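Local atomic coordinates of exodeoxyribonuclease III (Neisseria meningitidis, PDB entry 2JC4), a protein that probably removes nucleotides from the 3' ends of double-stranded DNA during DNA repair, as a metal-dependent phosphodiesterase of the AP endonuclease/exonuclease III family. Residues P43-A46 and L47-G51; W175-N178 and L179-L182; R204-M207 and F208-L212. One frame throughout, in Å; residues are numbered along the deposited sequence.

Contact 1 (P43-A46 and L47-G51); sequences PAAA and LQMMG
Gln48 folds its side chain back along the helix over the residue one turn earlier, Ala44. Its CB already lies 3.2 Å from Ala44 O, and CG comes closer still, at 3.1 Å from Ala44 O, because chi1 of -65° places CG beside the backbone N and anti to the carbonyl carbon. From there the chain runs out extended, so the amide travels past the carbonyl group and reaches the methyl of Ala44: NE2 is 3.5 Å from Ala44 CB, while OE1 is farther from Ala44 CB, at 4.1 Å. The backbone under this pair is bonded in the ordinary i to i+4 way, Gln48 N giving a nearly straight bond of 2.8 Å to Ala44 O. Helix 44-48 is a short one, with Pro43 at its N-cap and a Schellman motif at its far end, where Gly51 takes up positive phi and its N bonds to Gln48 O. It lies on the surface, and Pro43 and Ala46 rest on helix 11-23 while Ala44 and Leu47 face strand 53-57. One residue round from Gln48, Met49 N bonds to Ala45 O at 2.9 Å. Met49 CG lies beside that carbonyl, 3.0 Å from Ala45 O, and the chain runs extended to SD, 4.4 Å from Ala45 CB; the bend at chi3 then turns only the CE methyl.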
ATOM      1  N   PRO A  43     -17.811   5.960   1.817  1.00 16.72           N
ATOM      2  CA  PRO A  43     -18.710   5.756   2.967  1.00 17.27           C
ATOM      3  C   PRO A  43     -18.200   6.407   4.278  1.00 17.57           C
ATOM      4  O   PRO A  43     -18.016   5.724   5.313  1.00 17.35           O
ATOM      5  CB  PRO A  43     -18.792   4.223   3.057  1.00 16.80           C
ATOM      6  CG  PRO A  43     -17.400   3.769   2.643  1.00 16.45           C
ATOM      7  CD  PRO A  43     -17.067   4.711   1.496  1.00 16.40           C
ATOM      8  N   ALA A  44     -18.028   7.728   4.249  1.00 18.08           N
ATOM      9  CA  ALA A  44     -17.455   8.462   5.383  1.00 19.74           C
ATOM     10  C   ALA A  44     -18.306   8.260   6.659  1.00 20.60           C
ATOM     11  O   ALA A  44     -17.790   7.928   7.725  1.00 20.31           O
ATOM     12  CB  ALA A  44     -17.299   9.967   5.044  1.00 19.34           C
ATOM     13  N   ALA A  45     -19.619   8.399   6.535  1.00 22.31           N
ATOM     14  CA  ALA A  45     -20.513   8.227   7.690  1.00 22.47           C
ATOM     15  C   ALA A  45     -20.366   6.842   8.330  1.00 22.24           C
ATOM     16  O   ALA A  45     -20.293   6.747   9.533  1.00 23.75           O
ATOM     17  CB  ALA A  45     -21.993   8.504   7.301  1.00 23.27           C
ATOM     18  N   ALA A  46     -20.326   5.775   7.534  1.00 21.18           N
ATOM     19  CA  ALA A  46     -20.203   4.420   8.092  1.00 20.92           C
ATOM     20  C   ALA A  46     -18.958   4.227   8.954  1.00 20.89           C
ATOM     21  O   ALA A  46     -19.008   3.494   9.945  1.00 20.93           O
ATOM     22  CB  ALA A  46     -20.257   3.351   6.995  1.00 19.54           C
ATOM     23  N   LEU A  47     -17.846   4.871   8.583  1.00 20.12           N
ATOM     24  CA  LEU A  47     -16.596   4.716   9.336  1.00 19.82           C
ATOM     25  C   LEU A  47     -16.464   5.735  10.460  1.00 19.72           C
ATOM     26  O   LEU A  47     -15.986   5.410  11.554  1.00 19.27           O
ATOM     27  CB  LEU A  47     -15.394   4.853   8.404  1.00 19.91           C
ATOM     28  CG  LEU A  47     -15.339   3.832   7.271  1.00 18.85           C
ATOM     29  CD1 LEU A  47     -14.231   4.180   6.249  1.00 22.28           C
ATOM     30  CD2 LEU A  47     -15.144   2.427   7.825  1.00 19.85           C
ATOM     31  N   GLN A  48     -16.841   6.980  10.164  1.00 19.53           N
ATOM     32  CA  GLN A  48     -16.864   8.048  11.159  1.00 20.00           C
ATOM     33  C   GLN A  48     -17.779   7.688  12.334  1.00 20.51           C
ATOM     34  O   GLN A  48     -17.444   7.957  13.488  1.00 20.50           O
ATOM     35  CB  GLN A  48     -17.264   9.380  10.504  1.00 20.52           C
ATOM     36  CG  GLN A  48     -16.195   9.849   9.478  1.00 21.70           C
ATOM     37  CD  GLN A  48     -16.570  11.087   8.668  1.00 26.68           C
ATOM     38  OE1 GLN A  48     -15.698  11.918   8.337  1.00 29.33           O
ATOM     39  NE2 GLN A  48     -17.851  11.209   8.322  1.00 25.61           N
ATOM     40  N   MET A  49     -18.916   7.058  12.026  1.00 20.34           N
ATOM     41  CA  MET A  49     -19.883   6.679  13.050  1.00 21.27           C
ATOM     42  C   MET A  49     -19.354   5.569  13.911  1.00 20.76           C
ATOM     43  O   MET A  49     -19.936   5.268  14.967  1.00 19.97           O
ATOM     44  CB  MET A  49     -21.248   6.334  12.438  1.00 21.45           C
ATOM     45  CG  MET A  49     -21.946   7.600  11.940  1.00 25.14           C
ATOM     46  SD  MET A  49     -23.603   7.332  11.230  1.00 33.18           S
ATOM     47  CE  MET A  49     -24.429   6.478  12.564  1.00 33.75           C
ATOM     48  N   MET A  50     -18.235   4.970  13.485  1.00 19.21           N
ATOM     49  CA  MET A  50     -17.548   3.962  14.268  0.50 19.27           C
ATOM     50  C   MET A  50     -16.425   4.583  15.103  1.00 19.23           C
ATOM     51  O   MET A  50     -15.731   3.895  15.819  1.00 20.28           O
ATOM     52  CB  MET A  50     -16.975   2.879  13.354  0.50 19.40           C
ATOM     53  CG  MET A  50     -17.984   1.817  12.925  0.50 18.31           C
ATOM     54  SD  MET A  50     -17.319   0.591  11.761  0.50 20.05           S
ATOM     55  CE  MET A  50     -16.334  -0.499  12.802  0.50 15.81           C
ATOM     56  N   GLY A  51     -16.241   5.880  14.984  1.00 19.01           N
ATOM     57  CA  GLY A  51     -15.209   6.580  15.759  1.00 19.82           C
ATOM     58  C   GLY A  51     -13.889   6.759  15.023  1.00 20.21           C
ATOM     59  O   GLY A  51     -12.876   7.090  15.642  1.00 21.89           O
TER

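Contact 2 (W175-N178 and L179-L182); sequences WFQN and LLDL
Asp181 OD1 accepts a 2.8 Å hydrogen bond from Gln177 NE2, one helical turn earlier, and the N-H points almost straight at it (169°). The oxygen lies in the plane of the Gln177 amide, yet the donor stands 42° out of the carboxylate plane, the two flat groups being turned 45° against each other. A bend at chi2 carries the glutamine amide forward, toward the C-terminal end of the helix, where NE2 also passes 3.7 Å from Leu180 CB. The other carboxylate oxygen, Asp181 OD2, takes a short bond of 2.6 Å from a water that donates as well to Asn178 OD1, an atom already held by Gln174 NE2. This polar side lies toward the C-terminal end of helix 170-180, and Asp181 N bonds back to Gln177 O. The neighbouring flank is apolar: Phe176 CE2 meets Leu180 CD1 at 3.7 Å, the methyl reaching the ring obliquely. Leu220 of strand 217-221 touches Phe176, Leu179 and Leu180, so the helix packs on one of the two sheets of the DNase I-like sandwich, and the Phe176 ring also meets that of His218. Leu182 CG lies beyond the Asn178 carbonyl oxygen, 3.5 Å from Asn178 O.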
ATOM      1  N   TRP A 175      13.210   0.645  -9.711  1.00 11.29           N
ATOM      2  CA  TRP A 175      12.345   1.717  -9.196  1.00 11.91           C
ATOM      3  C   TRP A 175      12.041   1.524  -7.718  1.00 11.14           C
ATOM      4  O   TRP A 175      12.059   2.493  -6.963  1.00 11.87           O
ATOM      5  CB  TRP A 175      11.039   1.852  -9.991  1.00 12.24           C
ATOM      6  CG  TRP A 175      11.285   2.036 -11.463  1.00 13.58           C
ATOM      7  CD1 TRP A 175      12.421   2.529 -12.064  1.00 12.88           C
ATOM      8  CD2 TRP A 175      10.369   1.715 -12.527  1.00 11.51           C
ATOM      9  NE1 TRP A 175      12.270   2.506 -13.437  1.00 14.05           N
ATOM     10  CE2 TRP A 175      11.021   2.009 -13.742  1.00 11.90           C
ATOM     11  CE3 TRP A 175       9.081   1.168 -12.563  1.00 13.25           C
ATOM     12  CZ2 TRP A 175      10.417   1.794 -14.979  1.00 13.09           C
ATOM     13  CZ3 TRP A 175       8.479   0.939 -13.803  1.00 11.23           C
ATOM     14  CH2 TRP A 175       9.150   1.263 -14.987  1.00 12.70           C
ATOM     15  N   PHE A 176      11.826   0.284  -7.298  1.00 10.64           N
ATOM     16  CA  PHE A 176      11.614  -0.011  -5.896  1.00 11.13           C
ATOM     17  C   PHE A 176      12.899   0.291  -5.105  1.00 11.75           C
ATOM     18  O   PHE A 176      12.849   0.894  -4.022  1.00 11.96           O
ATOM     19  CB  PHE A 176      11.150  -1.469  -5.706  1.00 11.44           C
ATOM     20  CG  PHE A 176      10.886  -1.838  -4.256  1.00 11.73           C
ATOM     21  CD1 PHE A 176       9.704  -1.428  -3.624  1.00 12.47           C
ATOM     22  CD2 PHE A 176      11.823  -2.558  -3.522  1.00 11.58           C
ATOM     23  CE1 PHE A 176       9.458  -1.757  -2.294  1.00 12.57           C
ATOM     24  CE2 PHE A 176      11.570  -2.889  -2.179  1.00 13.75           C
ATOM     25  CZ  PHE A 176      10.382  -2.501  -1.587  1.00 12.78           C
ATOM     26  N   GLN A 177      14.043  -0.094  -5.663  1.00 11.71           N
ATOM     27  CA  GLN A 177      15.335   0.197  -5.024  1.00 13.35           C
ATOM     28  C   GLN A 177      15.545   1.704  -4.884  1.00 13.60           C
ATOM     29  O   GLN A 177      16.086   2.160  -3.858  1.00 14.09           O
ATOM     30  CB  GLN A 177      16.504  -0.506  -5.757  1.00 13.42           C
ATOM     31  CG  GLN A 177      17.884  -0.436  -5.024  1.00 16.15           C
ATOM     32  CD  GLN A 177      17.852  -1.076  -3.650  1.00 16.94           C
ATOM     33  OE1 GLN A 177      17.451  -2.232  -3.516  1.00 18.06           O
ATOM     34  NE2 GLN A 177      18.244  -0.331  -2.623  1.00 16.14           N
ATOM     35  N   ASN A 178      15.087   2.483  -5.863  1.00 13.24           N
ATOM     36  CA  ASN A 178      15.242   3.941  -5.766  1.00 12.63           C
ATOM     37  C   ASN A 178      14.541   4.556  -4.553  1.00 13.26           C
ATOM     38  O   ASN A 178      14.962   5.586  -4.020  1.00 12.56           O
ATOM     39  CB  ASN A 178      14.784   4.632  -7.043  1.00 12.30           C
ATOM     40  CG  ASN A 178      15.613   4.244  -8.248  1.00 11.42           C
ATOM     41  OD1 ASN A 178      16.720   3.754  -8.103  1.00 13.62           O
ATOM     42  ND2 ASN A 178      15.082   4.492  -9.459  1.00 12.52           N
ATOM     43  N   LEU A 179      13.445   3.944  -4.125  1.00 12.90           N
ATOM     44  CA  LEU A 179      12.751   4.362  -2.902  1.00 11.55           C
ATOM     45  C   LEU A 179      13.546   3.967  -1.644  1.00 11.71           C
ATOM     46  O   LEU A 179      13.760   4.776  -0.774  1.00 11.77           O
ATOM     47  CB  LEU A 179      11.335   3.760  -2.875  1.00 10.61           C
ATOM     48  CG  LEU A 179      10.353   4.263  -3.938  1.00 11.61           C
ATOM     49  CD1 LEU A 179       9.062   3.419  -3.920  1.00 12.84           C
ATOM     50  CD2 LEU A 179      10.038   5.789  -3.780  1.00  8.20           C
ATOM     51  N   LEU A 180      13.969   2.709  -1.550  1.00 12.39           N
ATOM     52  CA  LEU A 180      14.851   2.288  -0.462  1.00 13.17           C
ATOM     53  C   LEU A 180      16.102   3.197  -0.329  1.00 14.04           C
ATOM     54  O   LEU A 180      16.498   3.535   0.803  1.00 14.06           O
ATOM     55  CB  LEU A 180      15.297   0.832  -0.662  1.00 13.13           C
ATOM     56  CG  LEU A 180      14.188  -0.237  -0.692  1.00 12.24           C
ATOM     57  CD1 LEU A 180      14.789  -1.626  -0.872  1.00 12.54           C
ATOM     58  CD2 LEU A 180      13.273  -0.174   0.558  1.00 12.91           C
ATOM     59  N   ASP A 181      16.711   3.539  -1.471  1.00 13.21           N
ATOM     60  CA  ASP A 181      17.910   4.419  -1.568  1.00 14.06           C
ATOM     61  C   ASP A 181      17.709   5.854  -1.009  1.00 14.27           C
ATOM     62  O   ASP A 181      18.682   6.560  -0.662  1.00 13.07           O
ATOM     63  CB  ASP A 181      18.358   4.514  -3.033  1.00 13.17           C
ATOM     64  CG  ASP A 181      18.972   3.224  -3.548  1.00 16.45           C
ATOM     65  OD1 ASP A 181      19.230   2.305  -2.729  1.00 15.89           O
ATOM     66  OD2 ASP A 181      19.188   3.141  -4.791  1.00 17.03           O
ATOM     67  N   LEU A 182      16.449   6.259  -0.846  1.00 14.80           N
ATOM     68  CA  LEU A 182      16.154   7.501  -0.105  1.00 14.90           C
ATOM     69  C   LEU A 182      16.545   7.437   1.377  1.00 15.82           C
ATOM     70  O   LEU A 182      16.688   8.491   2.025  1.00 15.26           O
ATOM     71  CB  LEU A 182      14.663   7.893  -0.217  1.00 15.21           C
ATOM     72  CG  LEU A 182      14.135   8.030  -1.636  1.00 15.47           C
ATOM     73  CD1 LEU A 182      12.608   8.278  -1.654  1.00 14.57           C
ATOM     74  CD2 LEU A 182      14.896   9.091  -2.440  1.00 15.59           C
TER
HETATM   75  O   HOH W   1      18.849   5.213  -6.299  1.00 24.94           O

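Contact 3 (R204-M207 and F208-L212); sequences RGAM and FQRKL
A single short helical turn, 207-210, ends here in a Schellman motif on the surface of the protein, and the contact is a local one between the loop leading into the turn and the residues that leave it. Lys211 takes up positive phi and its N bonds to Phe208 O, and Leu212 N then bonds back to Met207 O at 2.9 Å with a nearly straight N-H (171°). Within the turn the i+4 bond is longer and more bent, Arg210 N to Ala206 O at 3.2 Å. The Arg210 side chain supplies a further link: a bend at chi3 (68°) swings the guanidinium back over the entry loop, where NH1 gives a 2.7 Å bond to Gly205 O. That oxygen lies close to the guanidinium plane, at its edge. Met207 SD lies over one face of the guanidinium, 3.3 Å from Arg210 NH1. Phe208 points off the turn to meet Phe201 edge-to-face and to touch Leu236 and Arg239 of helix 236-239. It lies about 8 Å, side chain to side chain, from Asp246, a magnesium-binding residue of this protein, though without bound magnesium in this model. Met207 itself is buried, touching Tyr157 and Asp202, and its chain, bent at chi2 and chi3, ends with the CE methyl pressed against Leu212 CB at a tight 3.5 Å.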
ATOM      1  N   ARG A 204      -8.104 -15.633 -10.464  1.00 17.06           N
ATOM      2  CA  ARG A 204      -8.200 -16.674 -11.505  1.00 18.09           C
ATOM      3  C   ARG A 204      -7.339 -17.880 -11.153  1.00 17.53           C
ATOM      4  O   ARG A 204      -6.142 -17.733 -10.864  1.00 17.09           O
ATOM      5  CB  ARG A 204      -7.793 -16.150 -12.891  1.00 18.95           C
ATOM      6  CG  ARG A 204      -7.890 -17.231 -13.982  1.00 24.47           C
ATOM      7  CD  ARG A 204      -7.407 -16.709 -15.348  1.00 33.65           C
ATOM      8  NE  ARG A 204      -7.400 -17.766 -16.370  1.00 38.41           N
ATOM      9  CZ  ARG A 204      -8.493 -18.301 -16.918  1.00 40.32           C
ATOM     10  NH1 ARG A 204      -9.709 -17.900 -16.544  1.00 40.86           N
ATOM     11  NH2 ARG A 204      -8.374 -19.255 -17.835  1.00 39.58           N
ATOM     12  N   GLY A 205      -7.932 -19.067 -11.185  1.00 17.02           N
ATOM     13  CA  GLY A 205      -7.160 -20.287 -10.969  1.00 16.60           C
ATOM     14  C   GLY A 205      -7.030 -20.665  -9.501  1.00 16.80           C
ATOM     15  O   GLY A 205      -6.226 -21.526  -9.162  1.00 18.47           O
ATOM     16  N   ALA A 206      -7.819 -20.027  -8.648  1.00 16.31           N
ATOM     17  CA  ALA A 206      -7.802 -20.295  -7.205  1.00 15.43           C
ATOM     18  C   ALA A 206      -6.385 -20.162  -6.625  1.00 13.70           C
ATOM     19  O   ALA A 206      -5.968 -21.010  -5.858  1.00 12.20           O
ATOM     20  CB  ALA A 206      -8.335 -21.715  -6.945  1.00 16.13           C
ATOM     21  N   MET A 207      -5.647 -19.120  -6.996  1.00 12.82           N
ATOM     22  CA  MET A 207      -4.228 -19.044  -6.637  1.00 12.60           C
ATOM     23  C   MET A 207      -4.017 -18.931  -5.111  1.00 11.31           C
ATOM     24  O   MET A 207      -3.025 -19.455  -4.568  1.00 11.90           O
ATOM     25  CB  MET A 207      -3.558 -17.865  -7.365  1.00 12.25           C
ATOM     26  CG  MET A 207      -3.603 -17.976  -8.873  1.00 14.97           C
ATOM     27  SD  MET A 207      -2.831 -19.483  -9.480  1.00 21.70           S
ATOM     28  CE  MET A 207      -1.131 -19.059  -9.677  1.00 21.69           C
ATOM     29  N   PHE A 208      -4.934 -18.253  -4.422  1.00 10.90           N
ATOM     30  CA  PHE A 208      -4.807 -18.160  -2.951  1.00 11.17           C
ATOM     31  C   PHE A 208      -4.853 -19.562  -2.343  1.00 11.66           C
ATOM     32  O   PHE A 208      -4.013 -19.921  -1.510  1.00 10.98           O
ATOM     33  CB  PHE A 208      -5.919 -17.322  -2.295  1.00 10.55           C
ATOM     34  CG  PHE A 208      -5.850 -17.328  -0.769  1.00  9.85           C
ATOM     35  CD1 PHE A 208      -4.796 -16.691  -0.106  1.00  9.65           C
ATOM     36  CD2 PHE A 208      -6.826 -17.971  -0.015  1.00 10.87           C
ATOM     37  CE1 PHE A 208      -4.708 -16.695   1.305  1.00 12.50           C
ATOM     38  CE2 PHE A 208      -6.748 -18.010   1.387  1.00 12.92           C
ATOM     39  CZ  PHE A 208      -5.671 -17.363   2.049  1.00  9.50           C
ATOM     40  N   GLN A 209      -5.822 -20.368  -2.784  1.00 11.63           N
ATOM     41  CA  GLN A 209      -5.935 -21.746  -2.244  1.00 12.07           C
ATOM     42  C   GLN A 209      -4.696 -22.625  -2.562  1.00 12.01           C
ATOM     43  O   GLN A 209      -4.401 -23.599  -1.855  1.00 11.05           O
ATOM     44  CB  GLN A 209      -7.222 -22.381  -2.768  1.00 13.12           C
ATOM     45  CG  GLN A 209      -8.533 -21.836  -2.133  1.00 15.13           C
ATOM     46  CD  GLN A 209      -9.042 -20.542  -2.760  1.00 16.40           C
ATOM     47  OE1 GLN A 209      -8.525 -20.071  -3.766  1.00 19.73           O
ATOM     48  NE2 GLN A 209     -10.056 -19.956  -2.149  1.00 17.74           N
ATOM     49  N   ARG A 210      -4.001 -22.274  -3.640  1.00 10.53           N
ATOM     50  CA  ARG A 210      -2.761 -22.952  -4.088  1.00 11.10           C
ATOM     51  C   ARG A 210      -1.464 -22.348  -3.493  1.00 11.29           C
ATOM     52  O   ARG A 210      -0.358 -22.901  -3.673  1.00 10.92           O
ATOM     53  CB  ARG A 210      -2.737 -22.923  -5.620  1.00 10.30           C
ATOM     54  CG  ARG A 210      -3.885 -23.766  -6.173  1.00 11.39           C
ATOM     55  CD  ARG A 210      -4.236 -23.372  -7.580  1.00 14.11           C
ATOM     56  NE  ARG A 210      -3.158 -23.732  -8.502  1.00 15.69           N
ATOM     57  CZ  ARG A 210      -3.050 -23.287  -9.764  1.00 16.62           C
ATOM     58  NH1 ARG A 210      -3.940 -22.434 -10.273  1.00 16.45           N
ATOM     59  NH2 ARG A 210      -2.055 -23.728 -10.520  1.00 18.46           N
ATOM     60  N   LYS A 211      -1.615 -21.244  -2.753  1.00 11.73           N
ATOM     61  CA  LYS A 211      -0.480 -20.558  -2.074  1.00 11.42           C
ATOM     62  C   LYS A 211       0.431 -19.786  -3.059  1.00 11.66           C
ATOM     63  O   LYS A 211       1.598 -19.495  -2.751  1.00 11.12           O
ATOM     64  CB  LYS A 211       0.365 -21.544  -1.236  1.00 11.83           C
ATOM     65  CG  LYS A 211      -0.410 -22.470  -0.275  1.00 14.21           C
ATOM     66  CD  LYS A 211       0.531 -23.230   0.713  1.00 16.58           C
ATOM     67  CE  LYS A 211       1.037 -22.334   1.843  1.00 17.36           C
ATOM     68  NZ  LYS A 211      -0.016 -21.967   2.825  1.00 19.27           N
ATOM     69  N   LEU A 212      -0.116 -19.435  -4.231  1.00 11.07           N
ATOM     70  CA  LEU A 212       0.669 -18.897  -5.350  1.00 10.65           C
ATOM     71  C   LEU A 212       0.364 -17.402  -5.548  1.00 10.08           C
ATOM     72  O   LEU A 212      -0.706 -17.025  -5.986  1.00 10.15           O
ATOM     73  CB  LEU A 212       0.382 -19.705  -6.629  1.00 10.54           C
ATOM     74  CG  LEU A 212       0.812 -21.206  -6.546  1.00 12.22           C
ATOM     75  CD1 LEU A 212       0.607 -21.894  -7.860  1.00 12.32           C
ATOM     76  CD2 LEU A 212       2.259 -21.431  -6.042  1.00 12.17           C
TER

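How the contacts relate
All three contacts are local, each closing a short helix or the end of one, and they lie about 30 to 36 Å apart between centres without touching. Contacts 1 and 3 are surface contacts that share a Schellman ending, although contact 1 uses glycine and contact 3 lysine at the positive-phi position. Contact 2 is partly buried, on the opposite side of the chain's centre from contact 1. Their chemistry follows: small alanines with a glutamine and methionines in contact 1, a leucine-rich inner flank with an amide, carboxylate and water on the outer one in contact 2, and a guanidinium bonded to a loop carbonyl in contact 3. Contacts 1 and 2 sit against different sheets, whereas contact 3 belongs to a loop region.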